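Local coordinates for kojibiose phosphorylase (Gut metagenome, PDB 6W0P), which belongs to glycoside hydrolase family 65, whose members pair a beta-sandwich N-terminal domain with a helical catalytic domain, at residues 196-201 with 213-218; 250-255 with 268-273; 200-205 with 227-232; 91-96 with 170-175. All coordinates share one frame; numbering follows the deposited sequence.

Interaction 1. Residues 196-201 with 213-218; sequences NSIGLT and SVMRTN
Ile198 and Met215 form a hydrogen-bonded pair where strands 197-201 and 213-217 run antiparallel, their axes 4.6 Å apart at an angle of 165°. Two backbone bonds join this pair, and two more join Leu200 to Ser213. Between them Gly199 faces Val214 as a non-hydrogen-bonded pair, with 4.0 Å between the CA atoms. Gly199 has no CB, and Ser213 O lies 3.0 Å from its CA.

On one face Ile198 and Met215 lie side by side and point the same way. Ile198 CG2 rests 3.6 Å from Met215 CG. On the other face Arg216 bends at chi3 (-82°), and its NH1 donates to Ser197 OG at 2.8 Å. The hydroxyl is tilted 21° from the guanidinium plane, and Asn196 CB lies over one face of that group. At the end of the pair a water bridges Asn196 O and Thr217 N.

This beta hairpin lies beside edge strand 186-194 of the large antiparallel sheet, with strand 245-256 on its other side. Leu274 of helix 263-277 packs on Ser197, Val214 and Arg216. Val231 and Leu233 of strand 230-239 pack on Ile198, and Leu171 and Leu173 of strand 165-174 on Met215.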
# COMPACT_ATOMS: atom_id res chain seq x y z
N ASN A 196 -49.03 -22.58 -12.18
CA ASN A 196 -48.78 -21.47 -13.14
C ASN A 196 -47.55 -20.67 -12.71
O ASN A 196 -47.31 -19.58 -13.29
CB ASN A 196 -50.01 -20.58 -13.31
CG ASN A 196 -51.09 -21.26 -14.13
OD1 ASN A 196 -52.23 -21.38 -13.68
ND2 ASN A 196 -50.72 -21.71 -15.32
N SER A 197 -46.77 -21.21 -11.77
CA SER A 197 -45.60 -20.53 -11.17
C SER A 197 -44.32 -21.26 -11.58
O SER A 197 -44.35 -22.49 -11.68
CB SER A 197 -45.77 -20.43 -9.68
OG SER A 197 -46.83 -19.52 -9.38
N ILE A 198 -43.26 -20.51 -11.91
CA ILE A 198 -41.94 -21.07 -12.30
C ILE A 198 -40.89 -20.29 -11.52
O ILE A 198 -41.13 -19.10 -11.30
CB ILE A 198 -41.73 -20.97 -13.82
CG1 ILE A 198 -40.52 -21.76 -14.29
CG2 ILE A 198 -41.66 -19.52 -14.29
CD1 ILE A 198 -40.45 -21.95 -15.79
N GLY A 199 -39.78 -20.91 -11.12
CA GLY A 199 -38.80 -20.21 -10.27
C GLY A 199 -37.52 -20.97 -10.06
O GLY A 199 -37.37 -22.05 -10.63
N LEU A 200 -36.60 -20.38 -9.30
CA LEU A 200 -35.29 -20.99 -8.96
C LEU A 200 -34.94 -20.65 -7.51
O LEU A 200 -35.51 -19.69 -6.96
CB LEU A 200 -34.21 -20.51 -9.93
CG LEU A 200 -34.10 -19.00 -10.17
CD1 LEU A 200 -33.41 -18.31 -9.00
CD2 LEU A 200 -33.34 -18.74 -11.48
N THR A 201 -34.07 -21.45 -6.93
CA THR A 201 -33.44 -21.23 -5.61
C THR A 201 -31.94 -21.34 -5.82
O THR A 201 -31.50 -22.36 -6.43
CB THR A 201 -33.92 -22.22 -4.55
OG1 THR A 201 -35.32 -22.02 -4.36
CG2 THR A 201 -33.19 -22.05 -3.24
N SER A 213 -36.40 -16.95 -6.37
CA SER A 213 -37.07 -16.05 -7.33
C SER A 213 -38.16 -16.84 -8.05
O SER A 213 -37.81 -17.87 -8.67
CB SER A 213 -36.10 -15.49 -8.33
OG SER A 213 -36.77 -14.55 -9.15
N VAL A 214 -39.40 -16.36 -7.94
CA VAL A 214 -40.57 -17.02 -8.59
C VAL A 214 -41.35 -15.99 -9.42
O VAL A 214 -41.51 -14.84 -8.97
CB VAL A 214 -41.48 -17.69 -7.54
CG1 VAL A 214 -40.78 -18.88 -6.88
CG2 VAL A 214 -41.96 -16.70 -6.49
N MET A 215 -41.80 -16.40 -10.60
CA MET A 215 -42.68 -15.56 -11.43
C MET A 215 -43.89 -16.37 -11.92
O MET A 215 -43.87 -17.60 -11.88
CB MET A 215 -41.94 -14.99 -12.63
CG MET A 215 -41.46 -16.01 -13.61
SD MET A 215 -40.86 -15.16 -15.06
CE MET A 215 -40.02 -16.48 -15.93
N ARG A 216 -44.92 -15.64 -12.30
CA ARG A 216 -46.13 -16.14 -12.98
C ARG A 216 -46.74 -14.94 -13.71
O ARG A 216 -46.33 -13.80 -13.39
CB ARG A 216 -47.13 -16.69 -11.97
CG ARG A 216 -47.81 -15.61 -11.16
CD ARG A 216 -48.57 -16.20 -10.00
NE ARG A 216 -49.88 -16.70 -10.40
CZ ARG A 216 -50.32 -17.93 -10.15
NH1 ARG A 216 -49.53 -18.82 -9.56
NH2 ARG A 216 -51.53 -18.28 -10.53
N THR A 217 -47.70 -15.19 -14.60
CA THR A 217 -48.21 -14.18 -15.57
C THR A 217 -49.73 -14.35 -15.66
O THR A 217 -50.25 -15.25 -14.98
CB THR A 217 -47.47 -14.27 -16.92
OG1 THR A 217 -47.96 -15.38 -17.68
CG2 THR A 217 -45.97 -14.42 -16.77
N ASN A 218 -50.38 -13.48 -16.43
CA ASN A 218 -51.84 -13.53 -16.72
C ASN A 218 -52.03 -14.19 -18.09
O ASN A 218 -52.95 -13.84 -18.81
CB ASN A 218 -52.46 -12.12 -16.60
CG ASN A 218 -51.83 -11.11 -17.55
OD1 ASN A 218 -50.85 -11.42 -18.21
ND2 ASN A 218 -52.37 -9.89 -17.62
O HOH W 1 -48.22 -18.07 -15.27

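Interaction 2. Residues 250-255 with 268-273; sequences YVTNII and DIALTK
Ile254 and Thr252 reach from strand 250-255 to helix 268-273, a helix packed against the outer face of the large antiparallel sheet in a family 65 N-terminal beta-sandwich domain. The strand and helix segments run nearly antiparallel, at 152°, with their axes 8.0 Å apart. No hydrogen bond crosses between them, and the contact is made by carbon packing and one carbonyl oxygen.

Ile254 is central. Its CG1 lies anti to the carbonyl carbon (chi1 -52°) and meets CB and CA of Ala270. Its CD1 goes on to Ile269, and the two isoleucine side chains cross at about a right angle. CD1 of Ile254 touches CG2 of Ile269 at 4.1 Å. The same methyl also lies 4.3 Å from Lys273 CD.

Thr252 turns its methyl branch to the helix. CG2 sits 3.6 Å from Ala270 O. The hydroxyl of Thr252 has its hydrogen bond with Asn152 OD1, outside the two segments. Lys273 has its CB against Thr252 CG2, and the rest of its chain carries NZ off to a long, weak ion pair with Glu151.

Within the helix, Asp268 O accepts from both Thr272 N and Thr272 OG1, which come from opposite faces of its carbonyl plane. Ala270 also packs on Thr212 and Val214 of strand 210-217, so the helix spans neighbouring strands. The tightest carbon pair is Ile254 CG1 to Ala270 CB, at 3.5 Å, shorter than usual van der Waals contact.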
# COMPACT_ATOMS: atom_id res chain seq x y z
N TYR A 250 -45.57 -11.05 -12.66
CA TYR A 250 -45.42 -10.92 -11.19
C TYR A 250 -44.16 -11.67 -10.77
O TYR A 250 -43.99 -12.85 -11.18
CB TYR A 250 -46.66 -11.47 -10.49
CG TYR A 250 -47.94 -10.82 -10.95
CD1 TYR A 250 -48.60 -11.29 -12.06
CD2 TYR A 250 -48.46 -9.70 -10.30
CE1 TYR A 250 -49.78 -10.70 -12.50
CE2 TYR A 250 -49.63 -9.09 -10.75
CZ TYR A 250 -50.30 -9.59 -11.85
OH TYR A 250 -51.46 -9.06 -12.33
N VAL A 251 -43.30 -11.01 -10.00
CA VAL A 251 -42.06 -11.61 -9.43
C VAL A 251 -42.10 -11.50 -7.89
O VAL A 251 -42.55 -10.47 -7.40
CB VAL A 251 -40.81 -10.94 -10.02
CG1 VAL A 251 -39.52 -11.55 -9.50
CG2 VAL A 251 -40.84 -10.97 -11.54
N THR A 252 -41.68 -12.55 -7.19
CA THR A 252 -41.40 -12.56 -5.73
C THR A 252 -40.00 -13.15 -5.52
O THR A 252 -39.71 -14.18 -6.11
CB THR A 252 -42.51 -13.26 -4.95
OG1 THR A 252 -43.69 -12.48 -5.10
CG2 THR A 252 -42.17 -13.40 -3.48
N ASN A 253 -39.15 -12.43 -4.79
CA ASN A 253 -37.77 -12.84 -4.43
C ASN A 253 -37.74 -12.95 -2.91
O ASN A 253 -38.07 -11.92 -2.24
CB ASN A 253 -36.75 -11.86 -5.02
CG ASN A 253 -36.78 -11.85 -6.53
OD1 ASN A 253 -36.54 -12.88 -7.16
ND2 ASN A 253 -37.07 -10.72 -7.13
N ILE A 254 -37.46 -14.14 -2.38
CA ILE A 254 -37.32 -14.37 -0.92
C ILE A 254 -35.86 -14.69 -0.63
O ILE A 254 -35.35 -15.71 -1.17
CB ILE A 254 -38.27 -15.47 -0.40
CG1 ILE A 254 -39.73 -15.23 -0.81
CG2 ILE A 254 -38.15 -15.58 1.11
CD1 ILE A 254 -40.34 -13.96 -0.21
N ILE A 255 -35.22 -13.88 0.20
CA ILE A 255 -33.77 -14.01 0.52
C ILE A 255 -33.63 -14.51 1.96
O ILE A 255 -34.53 -14.24 2.77
CB ILE A 255 -33.02 -12.68 0.30
CG1 ILE A 255 -33.44 -11.60 1.30
CG2 ILE A 255 -33.20 -12.20 -1.12
CD1 ILE A 255 -32.59 -10.36 1.25
N ASP A 268 -42.10 -22.03 -0.38
CA ASP A 268 -43.56 -21.97 -0.13
C ASP A 268 -43.98 -20.52 0.17
O ASP A 268 -45.04 -20.09 -0.32
CB ASP A 268 -44.03 -22.90 0.99
CG ASP A 268 -45.49 -23.27 0.82
OD1 ASP A 268 -45.75 -24.28 0.13
OD2 ASP A 268 -46.37 -22.50 1.32
N ILE A 269 -43.18 -19.80 0.96
CA ILE A 269 -43.44 -18.35 1.22
C ILE A 269 -43.43 -17.61 -0.12
O ILE A 269 -44.39 -16.87 -0.39
CB ILE A 269 -42.44 -17.77 2.23
CG1 ILE A 269 -42.56 -18.46 3.59
CG2 ILE A 269 -42.60 -16.26 2.33
CD1 ILE A 269 -41.33 -18.31 4.48
N ALA A 270 -42.45 -17.87 -0.97
CA ALA A 270 -42.32 -17.17 -2.27
C ALA A 270 -43.59 -17.40 -3.09
O ALA A 270 -44.18 -16.40 -3.59
CB ALA A 270 -41.07 -17.60 -2.98
N LEU A 271 -44.05 -18.65 -3.20
CA LEU A 271 -45.22 -19.02 -4.04
C LEU A 271 -46.51 -18.44 -3.47
O LEU A 271 -47.36 -18.03 -4.28
CB LEU A 271 -45.31 -20.54 -4.14
CG LEU A 271 -44.25 -21.18 -5.03
CD1 LEU A 271 -44.59 -22.64 -5.30
CD2 LEU A 271 -44.11 -20.41 -6.34
N THR A 272 -46.66 -18.43 -2.14
CA THR A 272 -47.85 -17.86 -1.44
C THR A 272 -47.96 -16.36 -1.75
O THR A 272 -49.06 -15.91 -2.15
CB THR A 272 -47.81 -18.14 0.07
OG1 THR A 272 -47.61 -19.55 0.26
CG2 THR A 272 -49.07 -17.71 0.78
N LYS A 273 -46.86 -15.60 -1.61
CA LYS A 273 -46.88 -14.14 -1.88
C LYS A 273 -47.04 -13.88 -3.38
O LYS A 273 -47.84 -13.01 -3.75
CB LYS A 273 -45.62 -13.49 -1.29
CG LYS A 273 -45.72 -13.13 0.19
CD LYS A 273 -44.38 -13.14 0.89
CE LYS A 273 -44.47 -13.01 2.39
NZ LYS A 273 -44.15 -11.63 2.81

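Interaction 3. Residues 200-205 with 227-232; sequences LTVKTL and NQKEVI
Leu200 puts CD2 against the backbone of the turn at Lys229, with CD2 3.4 Å from Lys229 O. The same methyl reaches Glu230 CA at 4.0 Å. Beside it, Val202 and Lys229 cross at about a right angle. Val202 CG1 lies 4.1 Å from both CG and CD of the lysine, so it meets the aliphatic part of that chain.

A type II beta turn from Asn227 to Glu230 sets the position of Lys229. Backbone bonds link Asn227 and Glu230 in both directions. The lysine chain folds back at its end, with NZ turned beside CG (chi4 -70°). NZ donates to Gln228 OE1 at 3.0 Å, in the carbonyl plane and on a lone pair. Asn176 OD1 is a second partner of NZ. Glu191 of strand 186-194 accepts from Lys229 N, and Lys229 also has a backbone bond with Ser175.

Further out, Leu173 of strand 165-174 packs on both Leu200 and Val231, and Trp186 packs on Val202. The contact thus lies where the two sheets of the sandwich face each other. No hydrogen bond joins its two segments. The contact is therefore apolar in character, and the buried lysine has its ammonium bonded to Gln228 and Asn176 while its CG and CD pack on Val202.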
# COMPACT_ATOMS: atom_id res chain seq x y z
N LEU A 200 -36.60 -20.38 -9.30
CA LEU A 200 -35.29 -20.99 -8.96
C LEU A 200 -34.94 -20.65 -7.51
O LEU A 200 -35.51 -19.69 -6.96
CB LEU A 200 -34.21 -20.51 -9.93
CG LEU A 200 -34.10 -19.00 -10.17
CD1 LEU A 200 -33.41 -18.31 -9.00
CD2 LEU A 200 -33.34 -18.74 -11.48
N THR A 201 -34.07 -21.45 -6.93
CA THR A 201 -33.44 -21.23 -5.61
C THR A 201 -31.94 -21.34 -5.82
O THR A 201 -31.50 -22.36 -6.43
CB THR A 201 -33.92 -22.22 -4.55
OG1 THR A 201 -35.32 -22.02 -4.36
CG2 THR A 201 -33.19 -22.05 -3.24
N VAL A 202 -31.19 -20.34 -5.37
CA VAL A 202 -29.72 -20.28 -5.56
C VAL A 202 -29.08 -19.99 -4.20
O VAL A 202 -29.81 -19.57 -3.28
CB VAL A 202 -29.33 -19.23 -6.62
CG1 VAL A 202 -29.64 -19.71 -8.02
CG2 VAL A 202 -29.98 -17.88 -6.36
N LYS A 203 -27.78 -20.22 -4.11
CA LYS A 203 -26.99 -19.98 -2.89
C LYS A 203 -25.69 -19.30 -3.30
O LYS A 203 -25.18 -19.61 -4.39
CB LYS A 203 -26.75 -21.30 -2.17
CG LYS A 203 -26.13 -21.17 -0.79
CD LYS A 203 -26.03 -22.50 -0.07
CE LYS A 203 -25.30 -22.41 1.25
NZ LYS A 203 -25.61 -23.56 2.14
N THR A 204 -25.20 -18.40 -2.44
CA THR A 204 -23.93 -17.66 -2.64
C THR A 204 -22.77 -18.63 -2.44
O THR A 204 -22.97 -19.61 -1.71
CB THR A 204 -23.82 -16.48 -1.67
OG1 THR A 204 -23.92 -16.99 -0.34
CG2 THR A 204 -24.91 -15.45 -1.90
N LEU A 205 -21.61 -18.31 -3.03
CA LEU A 205 -20.40 -19.16 -3.06
C LEU A 205 -20.00 -19.54 -1.63
O LEU A 205 -19.74 -20.72 -1.40
CB LEU A 205 -19.25 -18.39 -3.72
CG LEU A 205 -19.49 -17.84 -5.13
CD1 LEU A 205 -18.19 -17.34 -5.75
CD2 LEU A 205 -20.11 -18.90 -6.03
N ASN A 227 -33.35 -24.62 -16.79
CA ASN A 227 -31.89 -24.77 -17.02
C ASN A 227 -31.12 -24.39 -15.75
O ASN A 227 -31.73 -23.85 -14.82
CB ASN A 227 -31.45 -23.91 -18.20
CG ASN A 227 -32.40 -24.12 -19.35
OD1 ASN A 227 -32.71 -25.26 -19.69
ND2 ASN A 227 -32.89 -23.04 -19.91
N GLN A 228 -29.83 -24.66 -15.72
CA GLN A 228 -29.01 -24.39 -14.51
C GLN A 228 -29.10 -22.87 -14.23
O GLN A 228 -28.69 -22.05 -15.08
CB GLN A 228 -27.63 -25.02 -14.68
CG GLN A 228 -26.65 -24.23 -15.54
CD GLN A 228 -26.04 -23.08 -14.78
OE1 GLN A 228 -26.23 -22.95 -13.57
NE2 GLN A 228 -25.30 -22.23 -15.49
N LYS A 229 -29.71 -22.51 -13.10
CA LYS A 229 -29.81 -21.12 -12.56
C LYS A 229 -30.61 -20.19 -13.49
O LYS A 229 -30.51 -18.97 -13.29
CB LYS A 229 -28.41 -20.56 -12.27
CG LYS A 229 -27.65 -21.33 -11.21
CD LYS A 229 -26.55 -20.56 -10.51
CE LYS A 229 -25.67 -19.75 -11.43
NZ LYS A 229 -24.81 -20.60 -12.27
N GLU A 230 -31.40 -20.70 -14.44
CA GLU A 230 -32.35 -19.87 -15.21
C GLU A 230 -33.62 -20.67 -15.52
O GLU A 230 -33.54 -21.89 -15.81
CB GLU A 230 -31.71 -19.27 -16.47
CG GLU A 230 -31.61 -20.21 -17.65
CD GLU A 230 -31.07 -19.60 -18.94
OE1 GLU A 230 -30.92 -18.36 -18.99
OE2 GLU A 230 -30.81 -20.37 -19.88
N VAL A 231 -34.77 -19.99 -15.47
CA VAL A 231 -36.06 -20.55 -15.96
C VAL A 231 -36.64 -19.59 -16.99
O VAL A 231 -36.36 -18.40 -16.92
CB VAL A 231 -37.01 -20.86 -14.79
CG1 VAL A 231 -36.39 -21.91 -13.89
CG2 VAL A 231 -37.40 -19.60 -14.01
N ILE A 232 -37.36 -20.14 -17.96
CA ILE A 232 -37.91 -19.38 -19.12
C ILE A 232 -39.37 -19.79 -19.30
O ILE A 232 -39.67 -20.99 -19.19
CB ILE A 232 -37.06 -19.61 -20.39
CG1 ILE A 232 -35.58 -19.38 -20.12
CG2 ILE A 232 -37.56 -18.76 -21.55
CD1 ILE A 232 -34.69 -19.69 -21.32

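Interaction 4. Residues 91-96 with 170-175; sequences FFKIRI and ELHLDS
Glu170 OE1 is shared by His172, Arg95 and a water. His172 NE2 donates to it at 3.1 Å, lying on the anti lone pair, with the oxygen close to the ring plane. This is a His-carboxylate hydrogen bond within one strand. Arg95 NH1 adds a salt bridge to OE1 that is weak as a hydrogen bond, at 3.3 Å. The water links the two more closely, accepting from NH1 and donating to OE1. The two side chains lie side by side, but the guanidinium and carboxylate planes are 67° apart. Arg95 NE pairs with Glu102, and Glu170 OE2 with Lys168, which probably also balance these charges.

The His172 ring also lies against aliphatic carbon. Lys93 CE comes within 3.7 Å of ND1, and Arg95 CD approaches NE2. Lys93 is extended, with CG anti to the backbone N (chi1 -175°). Its NZ forms a salt bridge with Asp174 OD2 at 3.4 Å, weak as a hydrogen bond; Asp174 OD1 accepts from Asn176 N. Ile94 and Leu171 meet on the other face of the sheet, CG2 to CD2. Nearby, Phe91 CB touches Leu173 CD2.

Strands 94-96 and 170-174 are antiparallel, at 158°. Arg95 and Glu170 are a hydrogen-bonded pair, and His172 N donates to Lys93 O. The pair belongs to the smaller sheet of the N-terminal beta-sandwich, which strand 230-239 continues beyond 165-174. Its inner face, with Ile94 and Leu171, packs on Ile157 and Arg249 of the larger sheet, and Phe91 on Val251 and Ala153.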
# COMPACT_ATOMS: atom_id res chain seq x y z
N PHE A 91 -34.63 -10.50 -13.10
CA PHE A 91 -36.03 -11.00 -13.14
C PHE A 91 -36.87 -10.15 -14.09
O PHE A 91 -38.09 -10.34 -14.14
CB PHE A 91 -36.64 -11.05 -11.74
CG PHE A 91 -36.55 -9.78 -10.93
CD1 PHE A 91 -37.33 -8.67 -11.24
CD2 PHE A 91 -35.70 -9.71 -9.83
CE1 PHE A 91 -37.23 -7.51 -10.50
CE2 PHE A 91 -35.62 -8.55 -9.08
CZ PHE A 91 -36.38 -7.46 -9.41
N PHE A 92 -36.25 -9.23 -14.83
CA PHE A 92 -36.92 -8.37 -15.84
C PHE A 92 -36.51 -8.81 -17.25
O PHE A 92 -37.10 -8.31 -18.23
CB PHE A 92 -36.60 -6.90 -15.60
CG PHE A 92 -37.33 -6.23 -14.46
CD1 PHE A 92 -38.66 -6.50 -14.18
CD2 PHE A 92 -36.70 -5.25 -13.70
CE1 PHE A 92 -39.32 -5.85 -13.15
CE2 PHE A 92 -37.37 -4.59 -12.68
CZ PHE A 92 -38.68 -4.90 -12.41
N LYS A 93 -35.55 -9.73 -17.34
CA LYS A 93 -34.97 -10.19 -18.62
C LYS A 93 -36.05 -10.79 -19.52
O LYS A 93 -36.82 -11.66 -19.08
CB LYS A 93 -33.87 -11.22 -18.42
CG LYS A 93 -33.17 -11.61 -19.71
CD LYS A 93 -31.90 -12.38 -19.48
CE LYS A 93 -31.40 -13.03 -20.75
NZ LYS A 93 -30.24 -13.91 -20.50
N ILE A 94 -36.11 -10.31 -20.76
CA ILE A 94 -36.97 -10.92 -21.82
C ILE A 94 -36.12 -11.18 -23.06
O ILE A 94 -34.97 -10.66 -23.15
CB ILE A 94 -38.18 -10.02 -22.16
CG1 ILE A 94 -37.76 -8.76 -22.90
CG2 ILE A 94 -38.97 -9.70 -20.89
CD1 ILE A 94 -38.91 -7.83 -23.25
N ARG A 95 -36.69 -11.92 -24.00
CA ARG A 95 -36.22 -11.94 -25.40
C ARG A 95 -37.44 -11.79 -26.30
O ARG A 95 -38.46 -12.48 -26.08
CB ARG A 95 -35.41 -13.21 -25.69
CG ARG A 95 -34.12 -13.26 -24.90
CD ARG A 95 -33.33 -14.53 -25.15
NE ARG A 95 -32.63 -14.48 -26.41
CZ ARG A 95 -32.48 -15.51 -27.25
NH1 ARG A 95 -33.04 -16.69 -27.00
NH2 ARG A 95 -31.81 -15.34 -28.38
N ILE A 96 -37.31 -10.91 -27.29
CA ILE A 96 -38.37 -10.74 -28.32
C ILE A 96 -37.77 -11.05 -29.70
O ILE A 96 -36.71 -10.51 -30.03
CB ILE A 96 -38.98 -9.34 -28.21
CG1 ILE A 96 -39.59 -9.13 -26.82
CG2 ILE A 96 -40.01 -9.13 -29.31
CD1 ILE A 96 -40.15 -7.74 -26.57
N GLU A 170 -39.99 -14.38 -24.68
CA GLU A 170 -39.42 -15.21 -23.59
C GLU A 170 -39.31 -14.33 -22.33
O GLU A 170 -38.71 -13.27 -22.43
CB GLU A 170 -38.05 -15.76 -23.98
CG GLU A 170 -38.06 -16.63 -25.23
CD GLU A 170 -36.70 -17.18 -25.66
OE1 GLU A 170 -35.68 -16.86 -25.02
OE2 GLU A 170 -36.66 -17.91 -26.66
N LEU A 171 -39.89 -14.77 -21.21
CA LEU A 171 -39.64 -14.19 -19.86
C LEU A 171 -38.61 -15.07 -19.14
O LEU A 171 -38.85 -16.30 -19.00
CB LEU A 171 -40.94 -14.09 -19.06
CG LEU A 171 -42.12 -13.39 -19.73
CD1 LEU A 171 -43.22 -13.17 -18.72
CD2 LEU A 171 -41.70 -12.06 -20.36
N HIS A 172 -37.53 -14.44 -18.66
CA HIS A 172 -36.41 -15.12 -17.96
C HIS A 172 -36.32 -14.68 -16.49
O HIS A 172 -36.53 -13.48 -16.21
CB HIS A 172 -35.09 -14.81 -18.67
CG HIS A 172 -34.98 -15.29 -20.08
ND1 HIS A 172 -33.82 -15.88 -20.56
CD2 HIS A 172 -35.83 -15.24 -21.12
CE1 HIS A 172 -33.98 -16.17 -21.83
NE2 HIS A 172 -35.20 -15.79 -22.20
N LEU A 173 -36.02 -15.62 -15.60
CA LEU A 173 -35.26 -15.37 -14.36
C LEU A 173 -33.85 -15.93 -14.59
O LEU A 173 -33.74 -17.15 -14.82
CB LEU A 173 -35.92 -16.04 -13.15
CG LEU A 173 -37.42 -15.81 -13.00
CD1 LEU A 173 -37.93 -16.59 -11.81
CD2 LEU A 173 -37.74 -14.33 -12.85
N ASP A 174 -32.85 -15.06 -14.58
CA ASP A 174 -31.45 -15.36 -14.98
C ASP A 174 -30.55 -15.13 -13.78
O ASP A 174 -30.35 -13.95 -13.42
CB ASP A 174 -31.01 -14.47 -16.16
CG ASP A 174 -29.54 -14.66 -16.52
OD1 ASP A 174 -28.94 -15.58 -15.94
OD2 ASP A 174 -29.02 -13.89 -17.38
N SER A 175 -30.02 -16.19 -13.16
CA SER A 175 -29.09 -16.04 -12.02
C SER A 175 -27.69 -16.51 -12.42
O SER A 175 -26.92 -16.89 -11.52
CB SER A 175 -29.60 -16.71 -10.77
OG SER A 175 -28.78 -16.39 -9.65
O HOH W 2 -33.46 -18.11 -24.64

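In the fold
From the N terminus, interaction 4 comes first and closes a loop of 73 residues, mostly strand, that passes through the large sheet and returns to the smaller one. It is complete before the others begin. Interactions 1 and 3 then start from the same strand, 197-204. Interaction 1 closes the short hairpin. Interaction 3 starts slightly later, shares Leu200 and Thr201 with it, closes after it and reaches the smaller sheet, so the two loops cross. Interaction 2 follows in series and brings helix 263-277 back onto strand 245-256. Strands 210-217 and 245-256 are neighbours, which joins interactions 1 and 2. Strands 165-174 and 230-239 join interactions 3 and 4. The layers run helix, large sheet, small sheet.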